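Local coordinates for protein ribonucleoside triphosphate reductase (Lactobacillus leichmannii, PDB 1L1L) that reduces ribonucleoside triphosphates to the matching deoxyribonucleotides as a B12-dependent (class II), allosterically regulated ribonucleotide reductase that works as a monomer, at residues 24-29 with 573-578; 58-63 with 80-85; 180-185 with 283-288. All blocks are in the same frame, centred on the assembly; numbering follows the deposited sequence.

Contact 1. Residues 24-29 with 573-578; sequences GKLGWV and QRIRFQ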
# COMPACT_ATOMS: atom_id res chain seq x y z
N GLY A 24 18.58 7.99 7.46
CA GLY A 24 19.08 6.73 7.96
C GLY A 24 20.30 6.45 7.10
O GLY A 24 20.54 7.18 6.14
N LYS A 25 21.08 5.42 7.43
CA LYS A 25 22.26 5.11 6.63
C LYS A 25 21.92 4.88 5.16
O LYS A 25 22.76 5.10 4.29
CB LYS A 25 22.99 3.89 7.20
CG LYS A 25 23.72 4.15 8.53
CD LYS A 25 24.85 5.15 8.36
CE LYS A 25 25.49 5.49 9.70
NZ LYS A 25 26.17 4.31 10.30
N LEU A 26 20.69 4.45 4.88
CA LEU A 26 20.26 4.20 3.49
C LEU A 26 19.29 5.28 3.04
O LEU A 26 18.83 5.29 1.89
CB LEU A 26 19.54 2.84 3.37
CG LEU A 26 20.00 1.60 4.14
CD1 LEU A 26 19.05 0.44 3.88
CD2 LEU A 26 21.39 1.23 3.71
N GLY A 27 18.97 6.20 3.95
CA GLY A 27 18.01 7.26 3.66
C GLY A 27 18.12 8.12 2.42
O GLY A 27 17.24 8.09 1.56
N TRP A 28 19.18 8.91 2.31
CA TRP A 28 19.32 9.79 1.17
C TRP A 28 19.31 9.06 -0.15
O TRP A 28 18.67 9.50 -1.12
CB TRP A 28 20.60 10.60 1.26
CG TRP A 28 20.70 11.60 0.19
CD1 TRP A 28 20.08 12.81 0.15
CD2 TRP A 28 21.42 11.47 -1.03
NE1 TRP A 28 20.38 13.45 -1.03
CE2 TRP A 28 21.21 12.65 -1.77
CE3 TRP A 28 22.24 10.47 -1.58
CZ2 TRP A 28 21.78 12.86 -3.03
CZ3 TRP A 28 22.80 10.68 -2.82
CH2 TRP A 28 22.57 11.87 -3.53
N VAL A 29 20.03 7.95 -0.21
CA VAL A 29 20.08 7.18 -1.44
C VAL A 29 18.67 6.74 -1.84
O VAL A 29 18.27 6.88 -3.00
CB VAL A 29 20.97 5.93 -1.25
CG1 VAL A 29 20.93 5.08 -2.49
CG2 VAL A 29 22.40 6.36 -0.94
N GLN A 573 23.81 -4.03 5.26
CA GLN A 573 22.64 -4.07 4.41
C GLN A 573 23.06 -3.77 2.99
O GLN A 573 23.77 -2.81 2.73
CB GLN A 573 21.58 -3.07 4.88
CG GLN A 573 20.91 -3.50 6.17
CD GLN A 573 19.47 -3.04 6.26
OE1 GLN A 573 18.68 -3.28 5.36
NE2 GLN A 573 19.13 -2.37 7.37
N ARG A 574 22.64 -4.64 2.07
CA ARG A 574 22.97 -4.49 0.66
C ARG A 574 21.84 -3.87 -0.16
O ARG A 574 20.70 -4.35 -0.12
CB ARG A 574 23.33 -5.85 0.05
CG ARG A 574 24.60 -6.47 0.60
CD ARG A 574 24.95 -7.76 -0.14
NE ARG A 574 26.29 -8.20 0.20
CZ ARG A 574 26.61 -8.79 1.35
NH1 ARG A 574 25.68 -9.02 2.26
NH2 ARG A 574 27.87 -9.12 1.59
N ILE A 575 22.17 -2.82 -0.89
CA ILE A 575 21.22 -2.14 -1.75
C ILE A 575 21.67 -2.40 -3.18
O ILE A 575 22.83 -2.18 -3.52
CB ILE A 575 21.21 -0.63 -1.47
CG1 ILE A 575 20.99 -0.40 0.02
CG2 ILE A 575 20.12 0.04 -2.29
CD1 ILE A 575 19.76 -1.11 0.57
N ARG A 576 20.75 -2.87 -4.02
CA ARG A 576 21.07 -3.18 -5.40
C ARG A 576 20.78 -2.03 -6.36
O ARG A 576 19.72 -1.40 -6.30
CB ARG A 576 20.31 -4.45 -5.82
CG ARG A 576 20.49 -5.55 -4.78
CD ARG A 576 20.31 -6.95 -5.33
NE ARG A 576 19.03 -7.12 -6.02
CZ ARG A 576 18.57 -8.30 -6.43
NH1 ARG A 576 17.40 -8.37 -7.06
NH2 ARG A 576 19.27 -9.40 -6.20
N PHE A 577 21.76 -1.77 -7.23
CA PHE A 577 21.69 -0.70 -8.22
C PHE A 577 21.99 -1.22 -9.62
O PHE A 577 22.80 -2.13 -9.78
CB PHE A 577 22.74 0.39 -7.95
CG PHE A 577 22.57 1.13 -6.66
CD1 PHE A 577 23.04 0.59 -5.47
CD2 PHE A 577 21.91 2.35 -6.64
CE1 PHE A 577 22.86 1.26 -4.26
CE2 PHE A 577 21.72 3.03 -5.44
CZ PHE A 577 22.19 2.49 -4.24
N GLN A 578 21.37 -0.61 -10.62
CA GLN A 578 21.65 -0.94 -12.00
C GLN A 578 23.09 -0.46 -12.18
O GLN A 578 23.47 0.58 -11.63
CB GLN A 578 20.71 -0.17 -12.94
CG GLN A 578 19.64 -1.04 -13.60
CD GLN A 578 18.49 -0.23 -14.20
OE1 GLN A 578 17.71 -0.75 -15.01
NE2 GLN A 578 18.38 1.03 -13.80
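Val-29 presses CG1 against the edge of the Phe-577 ring, near the ring plane, with CZ 3.4 Å from that methyl. This is the tight end of a mainly apolar contact. The methyl gets there because CG1 lies anti to the backbone N (chi1 176°), reaching out from the first turn of helix 27-32. Two residues back along the strand, on the same face as Phe-577, Ile-575 meets Leu-26 branch to branch: the two CD1 methyls are 3.7 Å apart, and Leu-26 CD2 lies over Ile-575 CG1. The packing slackens toward Gln-573, whose OE1 stands 4.0 Å from Leu-26 CD1, a mere touch. On the other face of the strand Arg-574 points away from residues 24-29 and is held by salt bridges to Glu-595 and Glu-691, while the exposed Arg-576, on the solvent side, pairs with Asp-597. Alternation along a strand thus gives one largely apolar face and one charged face. On the apolar face Leu-26 also touches Phe-608 and Ile-610 of strand 603-611, the antiparallel neighbour of strand 570-578; helix 583-589 adds Leu-583 against Val-29 and Leu-584 and Leu-587 against Phe-577, so that the start of helix 27-32 rests between sheet and helix.

Contact 2. Residues 58-63 with 80-85; sequences GNINLD and EEAERL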
# COMPACT_ATOMS: atom_id res chain seq x y z
N GLY A 58 1.41 21.29 -1.84
CA GLY A 58 0.35 20.55 -2.48
C GLY A 58 -0.75 20.16 -1.52
O GLY A 58 -1.92 20.17 -1.89
N ASN A 59 -0.40 19.84 -0.28
CA ASN A 59 -1.40 19.43 0.71
C ASN A 59 -2.16 20.60 1.32
O ASN A 59 -3.39 20.56 1.44
CB ASN A 59 -0.74 18.62 1.83
CG ASN A 59 -1.73 18.13 2.88
OD1 ASN A 59 -1.94 18.78 3.90
ND2 ASN A 59 -2.34 16.98 2.62
N ILE A 60 -1.44 21.65 1.70
CA ILE A 60 -2.07 22.81 2.33
C ILE A 60 -3.13 23.47 1.45
O ILE A 60 -4.19 23.88 1.93
CB ILE A 60 -1.00 23.86 2.74
CG1 ILE A 60 -1.61 24.87 3.73
CG2 ILE A 60 -0.48 24.58 1.53
CD1 ILE A 60 -1.92 24.30 5.07
N ASN A 61 -2.86 23.56 0.15
CA ASN A 61 -3.77 24.18 -0.80
C ASN A 61 -5.01 23.36 -1.10
O ASN A 61 -5.76 23.67 -2.04
CB ASN A 61 -3.03 24.49 -2.10
CG ASN A 61 -2.06 25.65 -1.95
OD1 ASN A 61 -2.42 26.70 -1.42
ND2 ASN A 61 -0.83 25.47 -2.41
N LEU A 62 -5.24 22.33 -0.30
CA LEU A 62 -6.41 21.49 -0.46
C LEU A 62 -7.50 21.94 0.52
O LEU A 62 -8.68 21.65 0.31
CB LEU A 62 -6.08 20.02 -0.19
CG LEU A 62 -5.36 19.26 -1.31
CD1 LEU A 62 -5.08 17.82 -0.84
CD2 LEU A 62 -6.22 19.25 -2.57
N ASP A 63 -7.10 22.65 1.58
CA ASP A 63 -8.06 23.13 2.56
C ASP A 63 -9.21 23.77 1.78
O ASP A 63 -9.01 24.68 0.98
CB ASP A 63 -7.43 24.16 3.51
CG ASP A 63 -8.34 24.52 4.68
OD1 ASP A 63 -9.48 24.97 4.42
OD2 ASP A 63 -7.93 24.33 5.84
N GLU A 80 1.58 29.55 8.03
CA GLU A 80 2.38 29.17 9.18
C GLU A 80 2.27 27.67 9.49
O GLU A 80 3.23 27.04 9.94
CB GLU A 80 1.99 29.99 10.41
CG GLU A 80 2.74 31.33 10.50
CD GLU A 80 2.19 32.25 11.59
OE1 GLU A 80 2.02 31.80 12.74
OE2 GLU A 80 1.95 33.45 11.29
N GLU A 81 1.09 27.10 9.26
CA GLU A 81 0.91 25.68 9.53
C GLU A 81 1.79 24.91 8.55
O GLU A 81 2.42 23.92 8.91
CB GLU A 81 -0.55 25.27 9.32
CG GLU A 81 -0.85 23.88 9.87
CD GLU A 81 -2.25 23.41 9.53
OE1 GLU A 81 -3.18 24.25 9.49
OE2 GLU A 81 -2.43 22.19 9.30
N ALA A 82 1.81 25.38 7.31
CA ALA A 82 2.60 24.77 6.25
C ALA A 82 4.09 24.86 6.57
O ALA A 82 4.87 23.96 6.24
CB ALA A 82 2.32 25.46 4.93
N GLU A 83 4.49 25.96 7.21
CA GLU A 83 5.89 26.13 7.56
C GLU A 83 6.28 25.13 8.64
O GLU A 83 7.39 24.61 8.63
CB GLU A 83 6.15 27.57 8.03
CG GLU A 83 5.80 28.61 6.99
CD GLU A 83 6.21 30.01 7.41
OE1 GLU A 83 6.22 30.28 8.63
OE2 GLU A 83 6.51 30.84 6.51
N ARG A 84 5.37 24.87 9.58
CA ARG A 84 5.65 23.90 10.64
C ARG A 84 5.73 22.51 9.98
O ARG A 84 6.62 21.70 10.27
CB ARG A 84 4.52 23.88 11.66
CG ARG A 84 4.54 24.97 12.71
CD ARG A 84 3.33 24.80 13.64
NE ARG A 84 2.10 25.28 13.01
CZ ARG A 84 0.87 25.00 13.44
NH1 ARG A 84 0.70 24.24 14.52
NH2 ARG A 84 -0.18 25.51 12.81
N LEU A 85 4.79 22.26 9.08
CA LEU A 85 4.71 20.99 8.38
C LEU A 85 6.04 20.78 7.65
O LEU A 85 6.66 19.73 7.78
CB LEU A 85 3.54 21.03 7.41
CG LEU A 85 2.89 19.71 6.95
CD1 LEU A 85 2.56 18.84 8.15
CD2 LEU A 85 1.64 20.04 6.15
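Ile-60 and Ala-82 face each other where the end of helix 48-60 meets the middle of helix 72-90. Their CA atoms, 6.4 Å apart, make the closest backbone approach of the two segments, and both CB atoms point across the gap. Ile-60 CG1 lies 4.2 Å from Ala-82 CB. With CG1 anti to the backbone N (chi1 -165°), the CG1-CD1 arm of the isoleucine runs alongside the alanine methyl, meeting it broadside and not end-on. The small side chain of Ala-82 is consistent with the close approach of the backbones; the contact itself is loose, van der Waals packing without a polar bond between the segments. Ile-60 also touches Ile-5 and Leu-78.

One residue earlier, Asn-59 stands beside Leu-85, a turn further along the second helix from Ala-82. Its OD1 comes only to 4.4 Å from Leu-85 CD2, a marginal touch; the amide is hydrogen-bonded to helix 436-450 instead: OD1 accepts from Arg-449 NE, and ND2 gives its bond to Tyr-446 O. Two bonds at opposite ends of the amide should fix its rotation. Leu-85 leans on Tyr-446 and Arg-449 as well, and Glu-81 OE2 is bridged to Arg-445 and Arg-449. Arg-449 thus links the two helices, bonding to Asn-59 of one and Glu-81 of the other.

After Ile-60 the chain leaves the helix through a type I beta turn, closed by Asp-63 N on Ile-60 O, 3.2 Å apart. Asp-63 then pairs with Arg-65. The whole is a packing of two consecutive helices joined by an eleven-residue connection, within the ribonucleotide reductase alpha domain, and backed by helix 436-450.

Contact 3. Residues 180-185 with 283-288; sequences FAIDLQ and DVNEVL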
# COMPACT_ATOMS: atom_id res chain seq x y z
N PHE A 180 -23.77 -15.80 -22.00
CA PHE A 180 -23.19 -16.00 -23.33
C PHE A 180 -21.69 -16.17 -23.38
O PHE A 180 -20.94 -15.43 -22.73
CB PHE A 180 -23.55 -14.82 -24.24
CG PHE A 180 -24.95 -14.32 -24.08
CD1 PHE A 180 -26.04 -15.14 -24.38
CD2 PHE A 180 -25.19 -13.03 -23.63
CE1 PHE A 180 -27.34 -14.68 -24.22
CE2 PHE A 180 -26.49 -12.56 -23.47
CZ PHE A 180 -27.57 -13.39 -23.76
N ALA A 181 -21.23 -17.15 -24.15
CA ALA A 181 -19.80 -17.37 -24.33
C ALA A 181 -19.45 -16.42 -25.46
O ALA A 181 -19.97 -16.56 -26.57
CB ALA A 181 -19.53 -18.80 -24.74
N ILE A 182 -18.59 -15.45 -25.19
CA ILE A 182 -18.23 -14.47 -26.20
C ILE A 182 -17.06 -14.84 -27.10
O ILE A 182 -16.04 -15.35 -26.64
CB ILE A 182 -17.90 -13.10 -25.54
CG1 ILE A 182 -19.10 -12.63 -24.72
CG2 ILE A 182 -17.52 -12.08 -26.60
CD1 ILE A 182 -20.38 -12.44 -25.51
N ASP A 183 -17.22 -14.59 -28.39
CA ASP A 183 -16.17 -14.85 -29.37
C ASP A 183 -15.36 -13.55 -29.40
O ASP A 183 -15.90 -12.49 -29.71
CB ASP A 183 -16.78 -15.12 -30.75
CG ASP A 183 -15.73 -15.43 -31.79
OD1 ASP A 183 -14.86 -16.29 -31.51
OD2 ASP A 183 -15.76 -14.82 -32.88
N LEU A 184 -14.08 -13.64 -29.08
CA LEU A 184 -13.23 -12.44 -29.02
C LEU A 184 -12.04 -12.38 -29.96
O LEU A 184 -11.24 -13.32 -30.05
CB LEU A 184 -12.73 -12.25 -27.58
CG LEU A 184 -11.78 -11.07 -27.30
CD1 LEU A 184 -12.52 -9.77 -27.51
CD2 LEU A 184 -11.25 -11.17 -25.87
N GLN A 185 -11.91 -11.25 -30.65
CA GLN A 185 -10.80 -11.04 -31.55
C GLN A 185 -10.16 -9.72 -31.15
O GLN A 185 -10.85 -8.72 -30.98
CB GLN A 185 -11.26 -10.95 -33.01
CG GLN A 185 -12.04 -12.15 -33.51
CD GLN A 185 -12.37 -12.02 -34.98
OE1 GLN A 185 -11.50 -12.17 -35.84
NE2 GLN A 185 -13.63 -11.73 -35.28
N ASP A 283 -7.43 -14.22 -21.52
CA ASP A 283 -7.56 -15.07 -20.35
C ASP A 283 -8.82 -14.78 -19.53
O ASP A 283 -9.45 -15.70 -19.00
CB ASP A 283 -6.31 -14.95 -19.48
CG ASP A 283 -5.08 -15.53 -20.16
OD1 ASP A 283 -5.24 -16.40 -21.05
OD2 ASP A 283 -3.95 -15.14 -19.81
N VAL A 284 -9.20 -13.51 -19.44
CA VAL A 284 -10.40 -13.12 -18.71
C VAL A 284 -11.64 -13.64 -19.43
O VAL A 284 -12.68 -13.92 -18.81
CB VAL A 284 -10.47 -11.57 -18.58
CG1 VAL A 284 -11.87 -11.12 -18.20
CG2 VAL A 284 -9.48 -11.10 -17.53
N ASN A 285 -11.54 -13.76 -20.74
CA ASN A 285 -12.67 -14.25 -21.52
C ASN A 285 -12.80 -15.76 -21.29
O ASN A 285 -13.90 -16.28 -21.16
CB ASN A 285 -12.46 -13.91 -23.00
CG ASN A 285 -13.74 -14.04 -23.81
OD1 ASN A 285 -14.82 -13.60 -23.39
ND2 ASN A 285 -13.62 -14.64 -24.98
N GLU A 286 -11.67 -16.45 -21.23
CA GLU A 286 -11.70 -17.90 -21.01
C GLU A 286 -12.39 -18.22 -19.68
O GLU A 286 -13.32 -19.03 -19.64
CB GLU A 286 -10.29 -18.48 -21.00
CG GLU A 286 -9.62 -18.49 -22.36
CD GLU A 286 -8.30 -19.23 -22.36
OE1 GLU A 286 -7.35 -18.76 -21.68
OE2 GLU A 286 -8.21 -20.28 -23.03
N VAL A 287 -11.94 -17.59 -18.60
CA VAL A 287 -12.54 -17.82 -17.29
C VAL A 287 -14.04 -17.64 -17.37
O VAL A 287 -14.80 -18.40 -16.77
CB VAL A 287 -11.98 -16.85 -16.23
CG1 VAL A 287 -12.75 -17.02 -14.92
CG2 VAL A 287 -10.50 -17.10 -16.01
N LEU A 288 -14.48 -16.62 -18.10
CA LEU A 288 -15.90 -16.35 -18.23
C LEU A 288 -16.58 -17.39 -19.14
O LEU A 288 -17.64 -17.91 -18.80
CB LEU A 288 -16.13 -14.95 -18.78
CG LEU A 288 -15.79 -13.79 -17.83
CD1 LEU A 288 -15.78 -12.47 -18.59
CD2 LEU A 288 -16.82 -13.74 -16.70
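Asn-285 reaches from helix 275-289 to the backbone of Ile-182, just before strand 183-187, an edge strand of the three-stranded parallel sheet in the insertion domain of B12-dependent ribonucleotide reductases. The contact is an example of helix-on-sheet packing in an alpha/beta layer, here secured by one side-chain amide.

Along the helix, Asp-283 and Val-284 come first and face other partners: both touch Leu-307 of helix 298-313, and Val-284 also meets Asn-231 of helix 224-236.

The next position is Asn-285. CG stands anti to the backbone N (chi1 -165°), which stretches the amide out from the helix toward the strand. Its flat group is then flanked by two aliphatic residues. OD1 lies 3.8 Å from Ile-182 CB, and ND2 3.6 Å from Leu-184 CB, while Leu-184 CD2 packs near the CB of the asparagine at 4.1 Å. Leu-184 is shared further with Leu-250 and Leu-252 of strand 249-253, and with Leu-234 of helix 224-236, which Asn-285 also touches.

Past Asn-285 the outward-facing Glu-286 is exposed, and Val-287 turns to Asp-300 of helix 298-313. Leu-288 has its CB directed back toward the strand, but its side chain finds Ile-235, His-238 and Ile-304. Just after it, Asn-289 OD1 accepts from Ile-182 N, so both backbone polar groups of Ile-182 are held by asparagines of this stretch of chain.

The bond from Asn-285 is nearly straight: ND2 gives its hydrogen to Ile-182 O over 3.0 Å at 169°, with the oxygen close to the amide plane but the donor lying 37° above the carbonyl plane.

From the N terminus, residues 24-29 open contact 1, which closes only at 573-578, after most of the chain has been laid down. Within that long loop contact 2 closes first, a local pairing of helices 48-60 and 72-90, its segments separated by 16 residues. Contact 3 follows in series, opening at 180-185 and closing at 283-288, within the insertion-domain region. None of the loops crosses another. Contact 1 ties an N-terminal helix to the late antiparallel sheet, whereas the other two each bind together one region of the chain. Contacts 2 and 3 lie on opposite sides of the chain's centre, their nearest atoms about 34 Å apart.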